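Local coordinates for cystalysin (Treponema denticola, PDB 1C7N), which belongs to the class I and II aminotransferase family and binds pyridoxal-5'-phosphate in a two-subunit assembly, at residues K8-W19 with N31-E42. Numbering follows the deposited sequence.
Sequences KISRKNLGSLKW and NEVVPLSVADME
K18 and V38, whose CA atoms stand 5.6 Å apart, mark where the coil 31-42 passes the first turn of helix 17-25, and no backbone hydrogen bond joins the two segments. At the heart of this N-terminal part of a PLP-dependent aminotransferase fold lies a salt-bridge network of R11, K18, D40 and E42, a worked example of buried charges satisfying one another. R11 grips D40 end-on, NH1 to OD1 and NH2 to OD2, with the guanidinium and carboxylate planes 51° apart; its nitrogens meet both oxygens from above the carboxylate plane. The same NH2 reaches E42 OE2 at 2.8 Å in an almost straight bond. K18 runs back along V38 and then bends at chi3 (63°), which brings NZ within 2.7 Å of both D40 OD2 and E42 OE2; NZ also donates to D40 O and to a water held by P35 O. With so many donors around them, both carboxylates probably remain ionised. D40 OD1 additionally accepts from the backbone of Y64 of the second subunit, tying the cluster to the dimer interface.

Beside the charges, P35 lies over one face of the W19 indole, its CG 3.7 Å from the centroid of the five-membered ring in a CH-pi contact. At the far end, the extended K8 chain slides past V34, and its NZ bonds to E32 O while pairing with E381. W19 NE1, with E42 OE2 lying in the indole plane, donates to that oxygen at 3.1 Å, joining R11 NH2 and K18 NZ as its third donor.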
# COMPACT_ATOMS: atom_id res chain seq x y z
N LYS A 8 -30.60 -2.37 1.86
CA LYS A 8 -30.07 -1.22 2.58
C LYS A 8 -29.09 -1.75 3.62
O LYS A 8 -29.49 -2.37 4.60
CB LYS A 8 -31.20 -0.45 3.27
CG LYS A 8 -30.74 0.81 3.98
CD LYS A 8 -31.91 1.54 4.64
CE LYS A 8 -31.43 2.83 5.31
NZ LYS A 8 -32.51 3.55 6.04
N ILE A 9 -27.80 -1.50 3.40
CA ILE A 9 -26.77 -1.97 4.33
C ILE A 9 -26.36 -0.90 5.32
O ILE A 9 -26.66 0.28 5.14
CB ILE A 9 -25.51 -2.45 3.57
CG1 ILE A 9 -24.83 -1.26 2.89
CG2 ILE A 9 -25.89 -3.49 2.52
CD1 ILE A 9 -23.56 -1.61 2.14
N SER A 10 -25.66 -1.32 6.37
CA SER A 10 -25.17 -0.41 7.39
C SER A 10 -23.68 -0.65 7.57
O SER A 10 -23.23 -1.79 7.62
CB SER A 10 -25.88 -0.65 8.72
OG SER A 10 -25.27 0.11 9.76
N ARG A 11 -22.91 0.43 7.66
CA ARG A 11 -21.47 0.32 7.84
C ARG A 11 -21.01 1.04 9.10
O ARG A 11 -19.87 1.47 9.21
CB ARG A 11 -20.73 0.86 6.61
CG ARG A 11 -20.75 -0.12 5.44
CD ARG A 11 -19.57 0.12 4.50
NE ARG A 11 -19.79 1.29 3.68
CZ ARG A 11 -18.83 1.94 3.03
NH1 ARG A 11 -17.57 1.54 3.11
NH2 ARG A 11 -19.14 3.00 2.31
N LYS A 12 -21.93 1.16 10.06
CA LYS A 12 -21.65 1.80 11.34
C LYS A 12 -20.63 0.94 12.09
O LYS A 12 -20.69 -0.29 12.03
CB LYS A 12 -22.93 1.92 12.16
CG LYS A 12 -22.74 2.57 13.52
CD LYS A 12 -24.06 2.73 14.26
CE LYS A 12 -23.86 3.47 15.58
NZ LYS A 12 -25.15 3.74 16.27
N ASN A 13 -19.70 1.59 12.78
CA ASN A 13 -18.67 0.90 13.55
C ASN A 13 -18.00 -0.27 12.82
O ASN A 13 -17.82 -1.34 13.38
CB ASN A 13 -19.25 0.39 14.88
CG ASN A 13 -19.74 1.52 15.77
OD1 ASN A 13 -19.01 2.48 16.04
ND2 ASN A 13 -20.97 1.41 16.24
N LEU A 14 -17.63 -0.04 11.56
CA LEU A 14 -16.97 -1.07 10.75
C LEU A 14 -15.67 -0.54 10.13
O LEU A 14 -15.09 -1.17 9.25
CB LEU A 14 -17.91 -1.53 9.63
CG LEU A 14 -18.80 -2.76 9.87
CD1 LEU A 14 -19.39 -2.75 11.27
CD2 LEU A 14 -19.90 -2.77 8.82
N GLY A 15 -15.22 0.61 10.60
CA GLY A 15 -13.99 1.19 10.08
C GLY A 15 -14.17 1.99 8.80
O GLY A 15 -13.19 2.40 8.18
N SER A 16 -15.41 2.19 8.39
CA SER A 16 -15.67 2.96 7.17
C SER A 16 -15.35 4.42 7.46
O SER A 16 -15.97 5.03 8.32
CB SER A 16 -17.14 2.85 6.76
OG SER A 16 -17.46 3.78 5.75
N LEU A 17 -14.37 4.98 6.75
CA LEU A 17 -14.01 6.38 6.99
C LEU A 17 -15.20 7.29 6.71
O LEU A 17 -15.39 8.30 7.38
CB LEU A 17 -12.82 6.80 6.11
CG LEU A 17 -11.45 6.21 6.45
CD1 LEU A 17 -11.19 6.28 7.95
CD2 LEU A 17 -11.42 4.78 6.01
N LYS A 18 -15.99 6.91 5.71
CA LYS A 18 -17.16 7.70 5.33
C LYS A 18 -18.21 7.73 6.44
O LYS A 18 -18.75 8.79 6.75
CB LYS A 18 -17.80 7.15 4.05
CG LYS A 18 -19.03 7.95 3.61
CD LYS A 18 -19.56 7.52 2.25
CE LYS A 18 -20.03 6.08 2.25
NZ LYS A 18 -20.48 5.67 0.88
N TRP A 19 -18.51 6.57 7.01
CA TRP A 19 -19.51 6.50 8.07
C TRP A 19 -18.98 7.08 9.39
O TRP A 19 -19.71 7.76 10.10
CB TRP A 19 -19.97 5.05 8.28
CG TRP A 19 -20.96 4.59 7.24
CD1 TRP A 19 -20.75 4.48 5.89
CD2 TRP A 19 -22.33 4.19 7.47
NE1 TRP A 19 -21.90 4.03 5.27
CE2 TRP A 19 -22.88 3.85 6.21
CE3 TRP A 19 -23.13 4.09 8.61
CZ2 TRP A 19 -24.20 3.41 6.07
CZ3 TRP A 19 -24.45 3.65 8.46
CH2 TRP A 19 -24.97 3.32 7.20
N ASN A 31 -30.27 6.51 13.27
CA ASN A 31 -29.76 5.20 12.87
C ASN A 31 -30.16 4.81 11.44
O ASN A 31 -29.54 3.94 10.83
CB ASN A 31 -30.26 4.11 13.84
CG ASN A 31 -29.89 4.40 15.28
OD1 ASN A 31 -30.34 5.39 15.87
ND2 ASN A 31 -29.06 3.54 15.86
N GLU A 32 -31.19 5.47 10.91
CA GLU A 32 -31.67 5.18 9.57
C GLU A 32 -30.91 5.96 8.49
O GLU A 32 -31.06 5.69 7.29
CB GLU A 32 -33.16 5.52 9.46
CG GLU A 32 -33.45 7.01 9.22
CD GLU A 32 -33.29 7.89 10.45
OE1 GLU A 32 -32.64 7.46 11.43
OE2 GLU A 32 -33.81 9.03 10.44
N VAL A 33 -30.08 6.91 8.92
CA VAL A 33 -29.32 7.74 8.00
C VAL A 33 -28.13 7.05 7.33
O VAL A 33 -27.40 6.29 7.97
CB VAL A 33 -28.82 9.02 8.71
CG1 VAL A 33 -27.98 9.87 7.74
CG2 VAL A 33 -30.01 9.81 9.22
N VAL A 34 -27.95 7.32 6.05
CA VAL A 34 -26.84 6.78 5.26
C VAL A 34 -26.12 7.97 4.62
O VAL A 34 -26.75 8.80 3.95
CB VAL A 34 -27.34 5.86 4.11
CG1 VAL A 34 -26.18 5.52 3.19
CG2 VAL A 34 -27.96 4.59 4.68
N PRO A 35 -24.80 8.08 4.81
CA PRO A 35 -24.04 9.19 4.23
C PRO A 35 -23.93 9.08 2.71
O PRO A 35 -23.80 7.97 2.17
CB PRO A 35 -22.69 9.08 4.94
CG PRO A 35 -22.53 7.59 5.12
CD PRO A 35 -23.92 7.16 5.57
N LEU A 36 -23.99 10.21 2.01
CA LEU A 36 -23.90 10.23 0.55
C LEU A 36 -22.74 11.15 0.17
O LEU A 36 -22.83 11.94 -0.77
CB LEU A 36 -25.21 10.76 -0.05
CG LEU A 36 -26.51 10.06 0.39
CD1 LEU A 36 -27.73 10.79 -0.18
CD2 LEU A 36 -26.49 8.60 -0.06
N SER A 37 -21.65 11.01 0.91
CA SER A 37 -20.46 11.83 0.74
C SER A 37 -19.28 11.18 -0.00
O SER A 37 -19.22 11.21 -1.23
CB SER A 37 -19.99 12.28 2.13
OG SER A 37 -19.81 11.14 2.96
N VAL A 38 -18.35 10.63 0.77
CA VAL A 38 -17.15 9.98 0.24
C VAL A 38 -17.46 9.00 -0.88
O VAL A 38 -18.41 8.23 -0.80
CB VAL A 38 -16.39 9.24 1.37
CG1 VAL A 38 -15.22 8.46 0.80
CG2 VAL A 38 -15.89 10.26 2.39
N ALA A 39 -16.62 9.02 -1.91
CA ALA A 39 -16.81 8.18 -3.07
C ALA A 39 -16.47 6.68 -3.02
O ALA A 39 -15.49 6.24 -3.61
CB ALA A 39 -16.10 8.81 -4.27
N ASP A 40 -17.27 5.93 -2.27
CA ASP A 40 -17.18 4.48 -2.23
C ASP A 40 -18.66 4.09 -2.17
O ASP A 40 -19.48 4.87 -1.69
CB ASP A 40 -16.30 3.92 -1.08
CG ASP A 40 -16.88 4.08 0.31
OD1 ASP A 40 -16.14 3.73 1.26
OD2 ASP A 40 -18.03 4.53 0.48
N MET A 41 -19.00 2.92 -2.70
CA MET A 41 -20.41 2.50 -2.78
C MET A 41 -21.12 1.89 -1.59
O MET A 41 -20.52 1.21 -0.76
CB MET A 41 -20.58 1.54 -3.96
CG MET A 41 -20.09 2.08 -5.29
SD MET A 41 -20.42 0.92 -6.63
CE MET A 41 -19.36 1.61 -7.92
N GLU A 42 -22.43 2.13 -1.53
CA GLU A 42 -23.27 1.59 -0.48
C GLU A 42 -23.94 0.32 -1.01
O GLU A 42 -25.12 0.05 -0.76
CB GLU A 42 -24.31 2.62 -0.05
CG GLU A 42 -23.73 3.76 0.80
CD GLU A 42 -22.96 3.25 2.02
OE1 GLU A 42 -23.51 2.41 2.77
OE2 GLU A 42 -21.81 3.68 2.23
O HOH W 1 -27.36 0.62 1.28
O HOH W 2 -26.21 2.05 3.02
O HOH W 3 -15.58 4.57 3.81
O HOH W 4 -22.50 7.33 0.00
O HOH W 5 -19.75 11.10 5.79